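Toluene, o-xylene monooxygenase oxygenase subunit (Pseudomonas stutzeri, PDB 2INC) probably serves as the non-catalytic, diiron-lacking helical subunit of a bacterial oxygenase complex that hydroxylates toluene and o-xylene using molecular oxygen. Local coordinates at residues Arg77-Leu82 against Thr152-Arg157; Arg108-Thr113 against Glu238-Leu243; Arg196-Lys201 against Leu217-Ala222. All blocks are in the same frame, centred on the assembly; numbering follows the deposited sequence.

All three contacts join helices of one ferritin-like fold. Contacts 1 and 3 lie near the chain centre and are wholly buried; the centre of contact 2 lies about 25 Å from that centre, and it too is largely buried, though Glu238 is exposed. Contact 3 uses an irregular part of the first half of helix 208-237, and contact 2 the turn that follows this helix and leads into helix 241-268. Contacts 1 and 3 touch where His155 packs on Lys220, and His257 bonds to both Asp154 and Lys220. Chemistry differs accordingly: one tyrosine-aspartate bond in contact 1, an indole-aspartate bond with a CH-pi contact in contact 2, aliphatic packing around a threonine in contact 3.

Contact 1. Residues Arg77-Leu82 against Thr152-Arg157; sequences RTYNLL and TADHLR
Tyr79 reaches from helix 76-99 across to Ala153 and Asp154 on helix 142-172, two long helices of the ferritin-like fold whose backbones stay well apart here, with CA of Tyr79 and CA of Ala153 9.7 Å from each other. A long side chain suits this spacing: with CG anti to the backbone N (chi1 177°) the ring extends straight toward its partner helix. Its OH donates to Asp154 OD2 at 2.6 Å, a short bond received on the anti side of the carboxylate and 35° out of its plane. The same oxygen lies near the ring plane at its edge, 3.3 Å from Tyr79 CE2. Ala153 suits its place by being small: its CB fits against the phenol, 3.2 Å from Tyr79 OH and 3.7 Å from Tyr79 CZ.

In the next shell, Asp154 OD1 accepts from His257 NE2 and forms a salt bridge with Arg256 NH1, both on helix 241-268, so the carboxylate ties three helices together; the arginine probably favours its ionised form. The phenol is braced too: its ring meets that of Tyr150, with planes at about 20°, and its hydroxyl also bonds to an aromatic side chain of another protein chain. A turn further on, Arg157 spans two acids, its NE paired with Glu87 OE1 and its NH2 with Asp253 OD2.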
# COMPACT_ATOMS: atom_id res chain seq x y z
N ARG B 77 -6.77 -11.71 3.65
CA ARG B 77 -6.67 -10.47 2.89
C ARG B 77 -7.96 -10.22 2.12
O ARG B 77 -8.44 -9.08 2.05
CB ARG B 77 -5.47 -10.54 1.96
CG ARG B 77 -5.22 -9.27 1.20
CD ARG B 77 -4.06 -9.53 0.20
NE ARG B 77 -4.47 -10.46 -0.86
CZ ARG B 77 -5.20 -10.13 -1.92
NH1 ARG B 77 -5.62 -8.86 -2.11
NH2 ARG B 77 -5.50 -11.05 -2.84
N THR B 78 -8.52 -11.28 1.52
CA THR B 78 -9.69 -11.12 0.65
C THR B 78 -10.99 -11.04 1.52
O THR B 78 -11.93 -10.34 1.16
CB THR B 78 -9.75 -12.16 -0.44
OG1 THR B 78 -9.68 -13.45 0.14
CG2 THR B 78 -8.56 -12.00 -1.41
N TYR B 79 -10.98 -11.65 2.69
CA TYR B 79 -12.07 -11.51 3.66
C TYR B 79 -12.21 -10.05 4.04
O TYR B 79 -13.31 -9.50 4.03
CB TYR B 79 -11.81 -12.33 4.94
CG TYR B 79 -12.91 -12.12 5.99
CD1 TYR B 79 -12.80 -11.13 6.98
CD2 TYR B 79 -14.08 -12.90 5.97
CE1 TYR B 79 -13.82 -10.94 7.95
CE2 TYR B 79 -15.10 -12.70 6.90
CZ TYR B 79 -14.98 -11.73 7.86
OH TYR B 79 -16.04 -11.55 8.77
N ASN B 80 -11.10 -9.40 4.42
CA ASN B 80 -11.21 -8.01 4.87
C ASN B 80 -11.58 -7.06 3.71
O ASN B 80 -12.35 -6.10 3.89
CB ASN B 80 -9.97 -7.52 5.56
CG ASN B 80 -9.75 -8.12 6.94
OD1 ASN B 80 -8.63 -8.49 7.26
ND2 ASN B 80 -10.79 -8.18 7.76
N LEU B 81 -11.07 -7.33 2.50
CA LEU B 81 -11.50 -6.53 1.35
C LEU B 81 -13.02 -6.63 1.13
O LEU B 81 -13.71 -5.62 0.94
CB LEU B 81 -10.80 -6.95 0.06
CG LEU B 81 -9.40 -6.39 -0.14
CD1 LEU B 81 -8.76 -7.11 -1.35
CD2 LEU B 81 -9.47 -4.87 -0.39
N LEU B 82 -13.53 -7.85 1.18
CA LEU B 82 -14.93 -8.12 0.89
C LEU B 82 -15.77 -7.46 1.95
O LEU B 82 -16.74 -6.74 1.67
CB LEU B 82 -15.16 -9.63 0.93
CG LEU B 82 -16.43 -10.30 0.36
CD1 LEU B 82 -16.80 -11.49 1.21
CD2 LEU B 82 -17.60 -9.46 0.14
N THR B 152 -16.95 -17.34 11.99
CA THR B 152 -17.00 -16.80 13.37
C THR B 152 -16.99 -15.27 13.33
O THR B 152 -17.74 -14.60 14.08
CB THR B 152 -15.83 -17.34 14.21
OG1 THR B 152 -15.96 -18.78 14.26
CG2 THR B 152 -15.93 -16.85 15.63
N ALA B 153 -16.07 -14.73 12.52
CA ALA B 153 -15.97 -13.28 12.34
C ALA B 153 -17.30 -12.73 11.85
O ALA B 153 -17.74 -11.67 12.29
CB ALA B 153 -14.84 -12.95 11.38
N ASP B 154 -17.92 -13.40 10.88
CA ASP B 154 -19.28 -12.98 10.44
C ASP B 154 -20.31 -13.01 11.55
O ASP B 154 -21.15 -12.12 11.63
CB ASP B 154 -19.79 -13.87 9.31
CG ASP B 154 -18.95 -13.73 8.05
OD1 ASP B 154 -19.03 -14.67 7.21
OD2 ASP B 154 -18.21 -12.72 7.87
N HIS B 155 -20.30 -14.03 12.41
CA HIS B 155 -21.32 -14.05 13.45
C HIS B 155 -21.04 -12.91 14.42
O HIS B 155 -21.98 -12.32 14.95
CB HIS B 155 -21.28 -15.38 14.27
CG HIS B 155 -21.68 -16.63 13.49
ND1 HIS B 155 -22.69 -16.68 12.56
CD2 HIS B 155 -21.17 -17.88 13.55
CE1 HIS B 155 -22.80 -17.90 12.07
NE2 HIS B 155 -21.90 -18.65 12.67
N LEU B 156 -19.77 -12.57 14.61
CA LEU B 156 -19.44 -11.39 15.46
C LEU B 156 -19.93 -10.08 14.81
O LEU B 156 -20.43 -9.16 15.47
CB LEU B 156 -17.93 -11.31 15.68
CG LEU B 156 -17.38 -10.06 16.45
CD1 LEU B 156 -18.19 -9.84 17.74
CD2 LEU B 156 -15.87 -10.09 16.74
N ARG B 157 -19.83 -10.04 13.49
CA ARG B 157 -20.33 -8.90 12.72
C ARG B 157 -21.83 -8.77 12.96
O ARG B 157 -22.33 -7.66 13.20
CB ARG B 157 -20.07 -9.20 11.25
CG ARG B 157 -20.47 -8.05 10.33
CD ARG B 157 -20.55 -8.53 8.94
NE ARG B 157 -20.95 -7.40 8.05
CZ ARG B 157 -21.65 -7.52 6.91
NH1 ARG B 157 -21.96 -6.42 6.22
NH2 ARG B 157 -22.05 -8.70 6.45

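Contact 2. Residues Arg108-Thr113 against Glu238-Leu243; sequences REWVET and EGDTLL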
# COMPACT_ATOMS: atom_id res chain seq x y z
N ARG B 108 -45.63 2.27 17.03
CA ARG B 108 -45.38 1.80 18.40
C ARG B 108 -45.41 0.26 18.44
O ARG B 108 -44.59 -0.37 19.14
CB ARG B 108 -46.45 2.34 19.37
CG ARG B 108 -46.23 1.91 20.83
CD ARG B 108 -44.78 2.27 21.32
NE ARG B 108 -44.43 1.66 22.61
CZ ARG B 108 -43.52 2.14 23.46
NH1 ARG B 108 -42.84 3.26 23.20
NH2 ARG B 108 -43.30 1.49 24.60
N GLU B 109 -46.34 -0.33 17.68
CA GLU B 109 -46.52 -1.76 17.65
C GLU B 109 -45.28 -2.48 17.07
O GLU B 109 -44.84 -3.52 17.59
CB GLU B 109 -47.76 -2.13 16.83
CG GLU B 109 -49.11 -1.68 17.48
CD GLU B 109 -49.54 -0.18 17.19
OE1 GLU B 109 -50.65 0.21 17.69
OE2 GLU B 109 -48.81 0.60 16.51
N TRP B 110 -44.73 -1.93 15.99
CA TRP B 110 -43.48 -2.49 15.43
C TRP B 110 -42.31 -2.34 16.42
O TRP B 110 -41.52 -3.26 16.66
CB TRP B 110 -43.13 -1.84 14.09
CG TRP B 110 -41.86 -2.41 13.55
CD1 TRP B 110 -40.66 -1.80 13.38
CD2 TRP B 110 -41.70 -3.74 13.08
NE1 TRP B 110 -39.73 -2.69 12.85
CE2 TRP B 110 -40.36 -3.89 12.66
CE3 TRP B 110 -42.56 -4.84 12.99
CZ2 TRP B 110 -39.87 -5.10 12.15
CZ3 TRP B 110 -42.06 -6.05 12.48
CH2 TRP B 110 -40.73 -6.16 12.08
N VAL B 111 -42.19 -1.17 17.01
CA VAL B 111 -41.16 -0.98 18.01
C VAL B 111 -41.23 -2.08 19.10
O VAL B 111 -40.21 -2.65 19.51
CB VAL B 111 -41.23 0.43 18.61
CG1 VAL B 111 -40.38 0.55 19.90
CG2 VAL B 111 -40.73 1.47 17.58
N GLU B 112 -42.42 -2.39 19.57
CA GLU B 112 -42.55 -3.50 20.50
C GLU B 112 -42.17 -4.86 19.91
O GLU B 112 -41.62 -5.70 20.62
CB GLU B 112 -43.95 -3.51 21.10
CG GLU B 112 -44.05 -2.37 22.12
CD GLU B 112 -45.46 -2.18 22.68
OE1 GLU B 112 -45.56 -1.40 23.66
OE2 GLU B 112 -46.43 -2.80 22.15
N THR B 113 -42.48 -5.10 18.64
CA THR B 113 -42.04 -6.32 17.98
C THR B 113 -40.50 -6.42 17.90
O THR B 113 -39.95 -7.48 18.09
CB THR B 113 -42.59 -6.32 16.58
OG1 THR B 113 -44.00 -6.18 16.72
CG2 THR B 113 -42.27 -7.60 15.79
N GLU B 238 -43.66 -3.91 7.31
CA GLU B 238 -44.08 -3.08 8.42
C GLU B 238 -43.46 -1.70 8.41
O GLU B 238 -43.63 -0.94 9.38
CB GLU B 238 -43.73 -3.75 9.76
CG GLU B 238 -44.64 -4.89 10.15
CD GLU B 238 -46.10 -4.51 10.10
OE1 GLU B 238 -46.47 -3.48 10.71
OE2 GLU B 238 -46.86 -5.23 9.41
N GLY B 239 -42.72 -1.37 7.36
CA GLY B 239 -42.15 -0.03 7.25
C GLY B 239 -40.70 0.10 7.70
O GLY B 239 -40.10 1.18 7.52
N ASP B 240 -40.13 -0.99 8.23
CA ASP B 240 -38.77 -0.94 8.77
C ASP B 240 -37.81 -1.21 7.63
O ASP B 240 -37.39 -2.35 7.43
CB ASP B 240 -38.57 -1.97 9.89
CG ASP B 240 -37.31 -1.69 10.72
OD1 ASP B 240 -36.33 -1.10 10.21
OD2 ASP B 240 -37.29 -2.04 11.92
N THR B 241 -37.47 -0.19 6.85
CA THR B 241 -36.64 -0.52 5.71
C THR B 241 -35.22 -0.87 6.15
O THR B 241 -34.60 -1.70 5.52
CB THR B 241 -36.74 0.50 4.49
OG1 THR B 241 -35.45 1.04 4.16
CG2 THR B 241 -37.79 1.57 4.72
N LEU B 242 -34.73 -0.27 7.25
CA LEU B 242 -33.37 -0.56 7.71
C LEU B 242 -33.26 -2.07 7.97
O LEU B 242 -32.42 -2.76 7.36
CB LEU B 242 -33.03 0.29 8.97
CG LEU B 242 -31.56 0.50 9.36
CD1 LEU B 242 -31.47 1.68 10.25
CD2 LEU B 242 -31.14 -0.69 10.14
N LEU B 243 -34.12 -2.62 8.82
CA LEU B 243 -33.95 -4.04 9.19
C LEU B 243 -34.16 -4.93 7.96
O LEU B 243 -33.46 -5.94 7.76
CB LEU B 243 -34.91 -4.41 10.33
CG LEU B 243 -34.77 -5.87 10.83
CD1 LEU B 243 -33.33 -6.29 11.10
CD2 LEU B 243 -35.64 -6.05 12.01
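Trp110 and Asp240 are joined by the one hydrogen bond across this contact, from the indole NE1 to Asp240 OD2 at 2.7 Å. The bond is nearly straight (165° at the hydrogen) and uses the anti lone pair of OD2. This oxygen lies at the ring edge, near its plane, while the carboxylate plane is turned 84° from that of the indole. Tryptophan suits the place because it offers a large apolar surface together with a single N-H that can be satisfied inside the protein. Asp240 has a second polar task: as N-cap of helix 241-268 it accepts from Leu243 N through OD1, at 3.0 Å. Two bonds to two different oxygens should hold the carboxylate against rotation.

The apolar contacts gather around the same ring. Glu238 makes a CH-pi contact over one face, its CB 4.0 Å from the centroid of the six-membered ring of Trp110. With CG anti to the carbonyl carbon (chi1 -76°), Glu238 CG rests 3.5 Å from Trp110 CE3. Leu243 CD2 reaches the ring at its edge.

Between Glu238 and Asp240, Gly239 closes helix 208-237 with a Schellman motif, whose positive phi suits glycine. Helix 108-117 thus packs against the corner between two successive helices: Trp110 also touches Leu234 and Ala235 on helix 208-237, and Leu114 lies against both Asp240 and Leu243.

Contact 3. Residues Arg196-Lys201 against Leu217-Ala222; sequences RELIEK and LVTKPA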
# COMPACT_ATOMS: atom_id res chain seq x y z
N ARG B 196 -33.20 -21.32 22.17
CA ARG B 196 -32.22 -21.36 23.24
C ARG B 196 -31.90 -22.82 23.59
O ARG B 196 -30.74 -23.15 23.83
CB ARG B 196 -32.82 -20.63 24.42
CG ARG B 196 -31.84 -20.31 25.54
CD ARG B 196 -32.66 -19.75 26.70
NE ARG B 196 -31.81 -19.84 27.83
CZ ARG B 196 -32.15 -19.98 29.09
NH1 ARG B 196 -33.41 -20.06 29.50
NH2 ARG B 196 -31.14 -20.06 29.93
N GLU B 197 -32.91 -23.69 23.69
CA GLU B 197 -32.66 -25.11 23.94
C GLU B 197 -31.80 -25.69 22.84
O GLU B 197 -30.82 -26.37 23.13
CB GLU B 197 -33.99 -25.90 24.02
CG GLU B 197 -33.79 -27.42 24.26
CD GLU B 197 -35.07 -28.17 24.58
OE1 GLU B 197 -36.19 -27.61 24.47
OE2 GLU B 197 -34.94 -29.36 24.90
N LEU B 198 -32.18 -25.44 21.59
CA LEU B 198 -31.40 -25.92 20.45
C LEU B 198 -29.90 -25.50 20.53
O LEU B 198 -29.00 -26.34 20.52
CB LEU B 198 -31.99 -25.35 19.18
CG LEU B 198 -31.19 -25.66 17.91
CD1 LEU B 198 -30.92 -27.18 17.64
CD2 LEU B 198 -31.86 -25.00 16.71
N ILE B 199 -29.64 -24.20 20.64
CA ILE B 199 -28.26 -23.74 20.67
C ILE B 199 -27.54 -24.16 21.98
O ILE B 199 -26.37 -24.52 21.92
CB ILE B 199 -28.14 -22.22 20.39
CG1 ILE B 199 -26.69 -21.85 19.99
CG2 ILE B 199 -28.42 -21.44 21.64
CD1 ILE B 199 -26.07 -22.63 18.73
N GLU B 200 -28.18 -24.13 23.17
CA GLU B 200 -27.43 -24.63 24.34
C GLU B 200 -26.99 -26.08 24.21
O GLU B 200 -25.86 -26.41 24.60
CB GLU B 200 -28.22 -24.48 25.64
CG GLU B 200 -28.35 -23.00 26.03
CD GLU B 200 -29.14 -22.80 27.33
OE1 GLU B 200 -29.55 -23.78 27.99
OE2 GLU B 200 -29.34 -21.62 27.68
N LYS B 201 -27.88 -26.94 23.71
CA LYS B 201 -27.51 -28.35 23.49
C LYS B 201 -26.47 -28.53 22.40
O LYS B 201 -25.49 -29.30 22.58
CB LYS B 201 -28.74 -29.21 23.17
CG LYS B 201 -29.65 -29.34 24.42
CD LYS B 201 -30.85 -30.24 24.11
CE LYS B 201 -31.53 -30.54 25.46
NZ LYS B 201 -32.89 -31.25 25.37
N LEU B 217 -25.37 -27.23 9.80
CA LEU B 217 -26.34 -27.88 8.89
C LEU B 217 -27.75 -27.76 9.41
O LEU B 217 -28.69 -27.81 8.61
CB LEU B 217 -25.97 -29.34 8.57
CG LEU B 217 -24.63 -29.59 7.86
CD1 LEU B 217 -24.47 -31.05 7.46
CD2 LEU B 217 -24.47 -28.71 6.72
N VAL B 218 -27.89 -27.59 10.72
CA VAL B 218 -29.21 -27.62 11.33
C VAL B 218 -29.56 -26.29 11.97
O VAL B 218 -30.53 -25.66 11.59
CB VAL B 218 -29.37 -28.78 12.36
CG1 VAL B 218 -30.74 -28.71 13.07
CG2 VAL B 218 -29.18 -30.16 11.64
N THR B 219 -28.77 -25.87 12.96
CA THR B 219 -29.11 -24.65 13.69
C THR B 219 -29.08 -23.40 12.80
O THR B 219 -30.04 -22.61 12.74
CB THR B 219 -28.16 -24.52 14.84
OG1 THR B 219 -28.34 -25.66 15.67
CG2 THR B 219 -28.47 -23.27 15.66
N LYS B 220 -28.00 -23.24 12.02
CA LYS B 220 -27.87 -22.00 11.26
C LYS B 220 -28.99 -21.82 10.22
O LYS B 220 -29.59 -20.73 10.12
CB LYS B 220 -26.45 -21.88 10.65
CG LYS B 220 -25.49 -21.23 11.66
CD LYS B 220 -24.01 -21.25 11.27
CE LYS B 220 -23.78 -20.66 9.91
NZ LYS B 220 -24.23 -19.25 9.77
N PRO B 221 -29.28 -22.85 9.42
CA PRO B 221 -30.39 -22.57 8.49
C PRO B 221 -31.72 -22.25 9.18
O PRO B 221 -32.44 -21.42 8.66
CB PRO B 221 -30.45 -23.82 7.59
CG PRO B 221 -28.95 -24.31 7.63
CD PRO B 221 -28.66 -24.16 9.14
N ALA B 222 -31.99 -22.82 10.36
CA ALA B 222 -33.18 -22.46 11.15
C ALA B 222 -33.10 -21.02 11.66
O ALA B 222 -34.08 -20.28 11.60
CB ALA B 222 -33.43 -23.41 12.29
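Thr219 OG1 donates to the backbone O of Ala214 in its own helix, and three carbons of Leu198 pack against it from the facing helix. This is helix-helix packing within the ferritin-like fold, between helix 190-202 and an irregular part of helix 208-237. There a wider, pi-type turn spans 217-219, and Pro221, having no N-H to give to the turn before, kinks the helix. Threonine suits such a place because its hydroxyl can bond back into its own helix while its methyl group faces apolar neighbours.

Leu198 CD1 and CG each lie 3.6 Å from Thr219 OG1, in van der Waals contact without a bond. Leu198 holds CG anti to the backbone N (chi1 175°), which sends the fork of its side chain across to Thr219, and CD2 meets Thr219 CG2 at 3.9 Å. With an alanine here, the Thr219 hydroxyl would probably lose its aliphatic cover and a gap would open toward Leu288 of helix 274-299, which Leu198 also touches.

Several charged side chains of 196-201 pair off without meeting Thr219. Lys201 NZ binds Glu197 OE2 at 2.8 Å along the anti lone pair, a salt bridge one turn apart, while Glu197 OE1 pairs with Lys291. Glu200, weakly bonded to Arg196, turns to another protein chain, whose backbone supplies two hydrogen bonds to OE1.

Ile199 also touches Leu128 of helix 121-138 and Trp186 of helix 182-188. Its CG1 branch does the reaching: with chi2 at 56°, the terminal CD1 comes to 3.9 Å from Thr219 CG2.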